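Local coordinates for periplasmic binding protein/LacI transcriptional regulator (Mycobacterium smegmatis, PDB 6HYH), which probably serves as the sugar-binding protein of an L-arabinofuranose ABC transporter and is seen here with beta-D-fucofuranose, at residues 148-153 and 206-211. Sequence-based numbering, arbitrary orientation.
Sequences VQLEGT and DVVFAQ
Val-148 to Leu-150 pair in parallel with Val-208 to Ala-210 inside the sheet of one lobe, strand 145-151 lying between 176-183 and 207-210. Four backbone hydrogen bonds zip the edges, from Val-148 N to Val-207 O (2.9 Å) through to Gln-211 N to Leu-150 O (3.1 Å). On one face, branched aliphatic residues suit the dry layer beneath helix 188-201: Leu-150 CG and CD1 both rest on Val-208 CG1, CG at 3.9 Å. The other face, under helix 157-170, is mixed. There Gln-149 packs alongside Phe-209, though its exact placement is doubtful; the Phe-209 ring also stacks on Phe-166.

Gln-211, just past its strand, uses both ends of its amide. With CG anti to the carbonyl carbon (chi1 -72°), its extended chain reaches across to the end of the neighbouring strand. OE1 accepts Gly-152 N (2.8 Å) from above the carbonyl plane, an approach eased by the bare glycine CA. NE2 donates to Gln-149 OE1, which lies in the Gln-211 amide plane at a long 3.3 Å. Beside it, Glu-151 reaches Lys-163 in a salt bridge. The side chain of Gln-211 lies about 7 Å from the bound beta-D-fucofuranose, and the next residue, Asn-212, lines its pocket. A parallel sheet of order 2-1-3-4-5, flanked by helices, with C-terminal strand ends facing the sugar cleft, is characteristic of periplasmic binding protein lobes.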
loop_
_atom_site.group_PDB
_atom_site.type_symbol
_atom_site.label_atom_id
_atom_site.label_comp_id
_atom_site.label_asym_id
_atom_site.label_seq_id
_atom_site.Cartn_x
_atom_site.Cartn_y
_atom_site.Cartn_z
ATOM N N VAL A 148 -29.816 1.438 -2.221
ATOM C CA VAL A 148 -29.499 2.806 -1.865
ATOM C C VAL A 148 -28.283 2.731 -0.958
ATOM O O VAL A 148 -28.201 1.824 -0.126
ATOM C CB VAL A 148 -30.687 3.465 -1.154
ATOM C CG1 VAL A 148 -30.332 4.827 -0.825
ATOM C CG2 VAL A 148 -31.918 3.420 -2.037
ATOM N N GLN A 149 -27.293 3.590 -1.178
ATOM C CA GLN A 149 -26.070 3.558 -0.375
ATOM C C GLN A 149 -25.948 4.826 0.465
ATOM O O GLN A 149 -25.960 5.945 -0.068
ATOM C CB GLN A 149 -24.797 3.385 -1.229
ATOM C CG GLN A 149 -23.765 2.476 -0.538
ATOM C CD GLN A 149 -22.569 2.031 -1.393
ATOM O OE1 GLN A 149 -21.487 2.601 -1.290
ATOM N NE2 GLN A 149 -22.765 1.001 -2.234
ATOM N N LEU A 150 -25.782 4.640 1.772
ATOM C CA LEU A 150 -25.474 5.725 2.693
ATOM C C LEU A 150 -23.959 5.711 2.875
ATOM O O LEU A 150 -23.415 4.777 3.492
ATOM C CB LEU A 150 -26.205 5.534 4.026
ATOM C CG LEU A 150 -27.721 5.338 3.912
ATOM C CD1 LEU A 150 -28.427 5.373 5.264
ATOM C CD2 LEU A 150 -28.217 6.435 3.037
ATOM N N GLU A 151 -23.279 6.751 2.369
ATOM C CA GLU A 151 -21.826 6.760 2.243
ATOM C C GLU A 151 -21.176 7.490 3.424
ATOM O O GLU A 151 -21.756 8.410 4.013
ATOM C CB GLU A 151 -21.416 7.456 0.937
ATOM C CG GLU A 151 -21.333 6.576 -0.289
ATOM C CD GLU A 151 -21.148 7.387 -1.567
ATOM O OE1 GLU A 151 -21.742 8.482 -1.653
ATOM O OE2 GLU A 151 -20.405 6.939 -2.478
ATOM N N GLY A 152 -19.917 7.102 3.732
ATOM C CA GLY A 152 -19.202 7.644 4.874
ATOM C C GLY A 152 -18.521 8.980 4.535
ATOM O O GLY A 152 -18.517 9.409 3.382
ATOM N N THR A 153 -17.969 9.631 5.573
ATOM C CA THR A 153 -17.287 10.918 5.419
ATOM C C THR A 153 -16.490 10.898 4.124
ATOM O O THR A 153 -15.534 10.128 4.016
ATOM C CB THR A 153 -16.341 11.196 6.612
ATOM O OG1 THR A 153 -17.024 11.018 7.863
ATOM C CG2 THR A 153 -15.754 12.601 6.546
ATOM N N ASP A 206 -35.378 -1.208 -2.304
ATOM C CA ASP A 206 -35.397 -2.583 -1.820
ATOM C C ASP A 206 -34.404 -2.799 -0.688
ATOM O O ASP A 206 -34.735 -3.423 0.326
ATOM C CB ASP A 206 -35.117 -3.540 -2.978
ATOM C CG ASP A 206 -36.266 -3.604 -3.958
ATOM O OD1 ASP A 206 -37.357 -4.063 -3.557
ATOM O OD2 ASP A 206 -36.090 -3.149 -5.117
ATOM N N VAL A 207 -33.186 -2.279 -0.839
ATOM C CA VAL A 207 -32.130 -2.462 0.145
ATOM C C VAL A 207 -31.470 -1.128 0.431
ATOM O O VAL A 207 -31.345 -0.265 -0.448
ATOM C CB VAL A 207 -31.072 -3.474 -0.330
ATOM C CG1 VAL A 207 -29.961 -3.620 0.700
ATOM C CG2 VAL A 207 -31.731 -4.801 -0.575
ATOM N N VAL A 208 -31.061 -0.960 1.684
ATOM C CA VAL A 208 -30.197 0.130 2.104
ATOM C C VAL A 208 -28.870 -0.482 2.522
ATOM O O VAL A 208 -28.837 -1.455 3.295
ATOM C CB VAL A 208 -30.805 0.940 3.260
ATOM C CG1 VAL A 208 -29.892 2.107 3.600
ATOM C CG2 VAL A 208 -32.175 1.445 2.884
ATOM N N PHE A 209 -27.778 0.051 1.997
ATOM C CA PHE A 209 -26.459 -0.344 2.454
ATOM C C PHE A 209 -25.897 0.825 3.247
ATOM O O PHE A 209 -25.605 1.883 2.669
ATOM C CB PHE A 209 -25.543 -0.696 1.293
ATOM C CG PHE A 209 -24.105 -0.781 1.700
ATOM C CD1 PHE A 209 -23.758 -1.398 2.903
ATOM C CD2 PHE A 209 -23.098 -0.230 0.908
ATOM C CE1 PHE A 209 -22.424 -1.487 3.304
ATOM C CE2 PHE A 209 -21.765 -0.309 1.300
ATOM C CZ PHE A 209 -21.430 -0.948 2.511
ATOM N N ALA A 210 -25.740 0.633 4.561
ATOM C CA ALA A 210 -25.307 1.689 5.466
ATOM C C ALA A 210 -23.838 1.461 5.836
ATOM O O ALA A 210 -23.507 0.528 6.599
ATOM C CB ALA A 210 -26.197 1.726 6.704
ATOM N N GLN A 211 -22.975 2.375 5.365
ATOM C CA GLN A 211 -21.534 2.186 5.512
ATOM C C GLN A 211 -21.107 2.151 6.962
ATOM O O GLN A 211 -20.054 1.572 7.272
ATOM C CB GLN A 211 -20.753 3.265 4.751
ATOM C CG GLN A 211 -20.816 3.079 3.242
ATOM C CD GLN A 211 -19.787 3.890 2.549
ATOM O OE1 GLN A 211 -18.982 4.563 3.196
ATOM N NE2 GLN A 211 -19.782 3.835 1.220
#